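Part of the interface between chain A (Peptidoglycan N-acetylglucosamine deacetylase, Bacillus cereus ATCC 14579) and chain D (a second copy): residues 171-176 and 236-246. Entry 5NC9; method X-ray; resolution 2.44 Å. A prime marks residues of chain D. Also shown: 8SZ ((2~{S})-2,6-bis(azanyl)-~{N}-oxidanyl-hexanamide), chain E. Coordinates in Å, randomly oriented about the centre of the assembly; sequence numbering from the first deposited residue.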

# COMPACT_ATOMS: atom_id res chain seq x y z
N ASP A 171 1.00 5.66 31.37
CA ASP A 171 0.47 5.80 32.72
C ASP A 171 -0.78 4.93 32.98
O ASP A 171 -1.04 4.54 34.12
CB ASP A 171 0.20 7.28 33.03
CG ASP A 171 -0.77 7.95 32.05
OD1 ASP A 171 -0.98 7.42 30.93
OD2 ASP A 171 -1.31 9.03 32.38
N TRP A 172 -1.53 4.62 31.93
CA TRP A 172 -2.78 3.87 32.06
C TRP A 172 -2.57 2.40 32.49
O TRP A 172 -3.52 1.74 32.92
CB TRP A 172 -3.55 3.88 30.73
CG TRP A 172 -2.77 3.24 29.59
CD1 TRP A 172 -1.96 3.88 28.70
CD2 TRP A 172 -2.66 1.84 29.29
NE1 TRP A 172 -1.39 2.98 27.84
CE2 TRP A 172 -1.81 1.71 28.18
CE3 TRP A 172 -3.23 0.68 29.84
CZ2 TRP A 172 -1.50 0.47 27.60
CZ3 TRP A 172 -2.92 -0.55 29.27
CH2 TRP A 172 -2.06 -0.65 28.16
N ARG A 173 -1.34 1.91 32.37
CA ARG A 173 -1.05 0.52 32.67
C ARG A 173 -1.13 0.26 34.15
O ARG A 173 -1.51 -0.83 34.58
CB ARG A 173 0.37 0.14 32.19
CG ARG A 173 0.56 0.10 30.69
CD ARG A 173 1.98 -0.27 30.26
NE ARG A 173 2.06 -0.47 28.81
CZ ARG A 173 2.89 -1.31 28.19
NH1 ARG A 173 3.76 -2.02 28.88
NH2 ARG A 173 2.85 -1.42 26.87
N TYR A 174 -0.81 1.28 34.93
CA TYR A 174 -0.62 1.09 36.36
C TYR A 174 -1.84 1.52 37.16
O TYR A 174 -1.73 1.90 38.35
CB TYR A 174 0.60 1.88 36.77
CG TYR A 174 1.72 1.63 35.81
CD1 TYR A 174 2.12 2.61 34.91
CD2 TYR A 174 2.33 0.38 35.73
CE1 TYR A 174 3.12 2.38 34.00
CE2 TYR A 174 3.34 0.14 34.82
CZ TYR A 174 3.73 1.14 33.95
OH TYR A 174 4.73 0.90 33.04
N ASN A 175 -3.01 1.35 36.54
CA ASN A 175 -4.25 1.86 37.11
C ASN A 175 -4.75 0.95 38.21
O ASN A 175 -4.56 -0.28 38.14
CB ASN A 175 -5.33 2.00 36.03
CG ASN A 175 -5.19 3.30 35.21
OD1 ASN A 175 -4.18 4.01 35.28
ND2 ASN A 175 -6.21 3.60 34.41
N LYS A 176 -5.34 1.56 39.25
CA LYS A 176 -5.88 0.83 40.38
C LYS A 176 -4.80 0.03 41.10
O LYS A 176 -5.11 -0.91 41.83
CB LYS A 176 -7.01 -0.10 39.94
CG LYS A 176 -8.20 0.63 39.29
CD LYS A 176 -9.50 -0.11 39.58
CE LYS A 176 -10.62 0.33 38.67
NZ LYS A 176 -11.71 -0.69 38.74
C10 8SZ E . -6.11 6.56 28.68
O01 8SZ E . -6.76 9.53 24.05
O02 8SZ E . -5.81 11.37 25.72
N03 8SZ E . -3.86 7.86 24.51
N04 8SZ E . -6.45 6.62 30.06
N05 8SZ E . -5.25 10.13 25.69
C06 8SZ E . -5.54 7.27 26.13
C07 8SZ E . -7.03 7.42 26.52
C08 8SZ E . -5.25 7.80 24.73
C09 8SZ E . -7.36 6.66 27.81
C11 8SZ E . -5.81 9.20 24.75
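Chain D 236-246: HFPVNFWHDNR

The chain D segment 236-246 has no regular helix or strand. It passes Trp172 and Arg173 of chain A as an irregular loop, with a type I turn from Asn240′ to His243′ closed by the backbone hydrogen bond from His243′ N to Asn240′ O (3.0 Å). On chain A, residues 171-173 form a short 3-10 segment. Trp172 CA comes closest to His243′ CA (6.1 Å), and Arg173 CA to Asn245′ CA (5.4 Å), so over these two pairs the chains advance in the same direction. Together the stretches bury 469 Å².

Aromatic and apolar packing centres on Trp172, which points toward chain D and is the residue most covered there. His243′ lies over one face of the indole, edge-on, with the ring planes at 84° and its centroid 4.2 Å from that of the five-membered ring; His243′ ND1 reaches Trp172 CD1 at 3.0 Å. The CA of His243′ stands 3.8 Å from the centroid of the six-membered ring, a CH-pi contact over the face. At the indole edge, Pro238′ CB approaches Trp172 CZ3 at 3.5 Å, and Asn245′ CB lies 4.0 Å from the same CZ3. The imidazole of His243′ also meets the ligand 8SZ, its NE2 3.1 Å from C06.

The Arg173 side chain extends along Pro238′, with CG to CG at 3.8 Å. Its guanidinium carries Pro238′ O over one face, 3.3 Å from NH2, a position unsuited to hydrogen bonding, while NH1 is 3.1 Å from Phe237′ CD1.

Polar contact across the interface is concentrated on Asn245′, whose ND2 donates a very short hydrogen bond to Arg173 O (2.4 Å). Within chain D, the turn is braced by hydrogen bonds from Asp244′ N to Asn240′ OD1 (2.9 Å) and from Asn240′ ND2 to Asp244′ O (2.7 Å).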

# COMPACT_ATOMS: atom_id res chain seq x y z
N HIS D 236 2.71 -11.42 31.25
CA HIS D 236 1.77 -10.60 30.54
C HIS D 236 1.85 -9.14 30.95
O HIS D 236 1.92 -8.84 32.14
CB HIS D 236 0.33 -11.07 30.73
CG HIS D 236 -0.67 -10.16 30.09
ND1 HIS D 236 -0.87 -10.13 28.72
CD2 HIS D 236 -1.49 -9.22 30.61
CE1 HIS D 236 -1.77 -9.21 28.43
NE2 HIS D 236 -2.17 -8.65 29.56
N PHE D 237 1.86 -8.26 29.95
CA PHE D 237 1.70 -6.83 30.15
C PHE D 237 0.70 -6.30 29.10
O PHE D 237 0.62 -6.81 28.00
CB PHE D 237 3.06 -6.12 30.08
CG PHE D 237 3.67 -6.11 28.71
CD1 PHE D 237 3.56 -4.98 27.90
CD2 PHE D 237 4.38 -7.20 28.24
CE1 PHE D 237 4.13 -4.96 26.63
CE2 PHE D 237 4.95 -7.19 26.96
CZ PHE D 237 4.82 -6.06 26.16
N PRO D 238 -0.09 -5.28 29.47
CA PRO D 238 -1.20 -4.81 28.65
C PRO D 238 -0.77 -4.11 27.35
O PRO D 238 0.19 -3.35 27.35
CB PRO D 238 -1.94 -3.86 29.59
CG PRO D 238 -0.90 -3.41 30.56
CD PRO D 238 -0.00 -4.57 30.76
N VAL D 239 -1.41 -4.46 26.25
CA VAL D 239 -1.23 -3.78 24.95
C VAL D 239 -2.55 -3.77 24.17
O VAL D 239 -2.83 -4.68 23.37
CB VAL D 239 -0.13 -4.45 24.05
CG1 VAL D 239 -0.00 -3.71 22.72
CG2 VAL D 239 1.22 -4.46 24.73
N ASN D 240 -3.40 -2.79 24.46
CA ASN D 240 -4.69 -2.68 23.79
C ASN D 240 -5.13 -1.22 23.61
O ASN D 240 -4.86 -0.36 24.44
CB ASN D 240 -5.75 -3.47 24.55
CG ASN D 240 -6.06 -2.89 25.93
OD1 ASN D 240 -6.87 -1.98 26.07
ND2 ASN D 240 -5.40 -3.43 26.96
N PHE D 241 -5.78 -0.96 22.48
CA PHE D 241 -6.20 0.39 22.12
C PHE D 241 -7.09 1.09 23.16
O PHE D 241 -7.15 2.32 23.20
CB PHE D 241 -6.93 0.35 20.78
CG PHE D 241 -6.06 -0.10 19.63
CD1 PHE D 241 -4.70 0.21 19.61
CD2 PHE D 241 -6.62 -0.81 18.56
CE1 PHE D 241 -3.90 -0.21 18.52
CE2 PHE D 241 -5.84 -1.21 17.48
CZ PHE D 241 -4.47 -0.92 17.47
N TRP D 242 -7.80 0.32 23.98
CA TRP D 242 -8.70 0.85 25.01
C TRP D 242 -7.98 1.26 26.28
O TRP D 242 -8.61 1.77 27.22
CB TRP D 242 -9.78 -0.16 25.35
CG TRP D 242 -10.78 -0.36 24.25
CD1 TRP D 242 -10.73 -1.30 23.27
CD2 TRP D 242 -11.98 0.40 24.03
NE1 TRP D 242 -11.82 -1.18 22.44
CE2 TRP D 242 -12.61 -0.15 22.88
CE3 TRP D 242 -12.59 1.49 24.67
CZ2 TRP D 242 -13.81 0.35 22.37
CZ3 TRP D 242 -13.78 1.97 24.17
CH2 TRP D 242 -14.37 1.41 23.03
N HIS D 243 -6.67 1.01 26.34
CA HIS D 243 -5.89 1.26 27.55
C HIS D 243 -6.48 0.57 28.78
O HIS D 243 -6.34 1.06 29.89
CB HIS D 243 -5.79 2.78 27.80
CG HIS D 243 -5.28 3.55 26.62
ND1 HIS D 243 -3.95 3.86 26.45
CD2 HIS D 243 -5.92 4.03 25.53
CE1 HIS D 243 -3.79 4.51 25.31
NE2 HIS D 243 -4.97 4.61 24.73
N ASP D 244 -7.16 -0.55 28.56
CA ASP D 244 -7.75 -1.35 29.63
C ASP D 244 -6.73 -2.35 30.16
O ASP D 244 -6.41 -3.33 29.48
CB ASP D 244 -9.01 -2.08 29.12
CG ASP D 244 -9.73 -2.84 30.21
OD1 ASP D 244 -9.16 -3.03 31.30
OD2 ASP D 244 -10.89 -3.27 29.98
N ASN D 245 -6.22 -2.13 31.37
CA ASN D 245 -5.13 -2.98 31.85
C ASN D 245 -5.63 -4.21 32.59
O ASN D 245 -4.90 -4.82 33.35
CB ASN D 245 -4.14 -2.21 32.72
CG ASN D 245 -4.74 -1.69 34.02
OD1 ASN D 245 -5.90 -1.94 34.34
ND2 ASN D 245 -3.92 -1.00 34.78
N ARG D 246 -6.90 -4.53 32.40
CA ARG D 246 -7.44 -5.79 32.87
C ARG D 246 -7.22 -6.88 31.79
O ARG D 246 -7.37 -8.07 32.05
CB ARG D 246 -8.92 -5.67 33.21
CG ARG D 246 -9.27 -4.64 34.27
CD ARG D 246 -10.78 -4.47 34.36
NE ARG D 246 -11.38 -4.36 33.04
CZ ARG D 246 -12.65 -4.65 32.77
NH1 ARG D 246 -13.46 -5.02 33.75
NH2 ARG D 246 -13.11 -4.54 31.52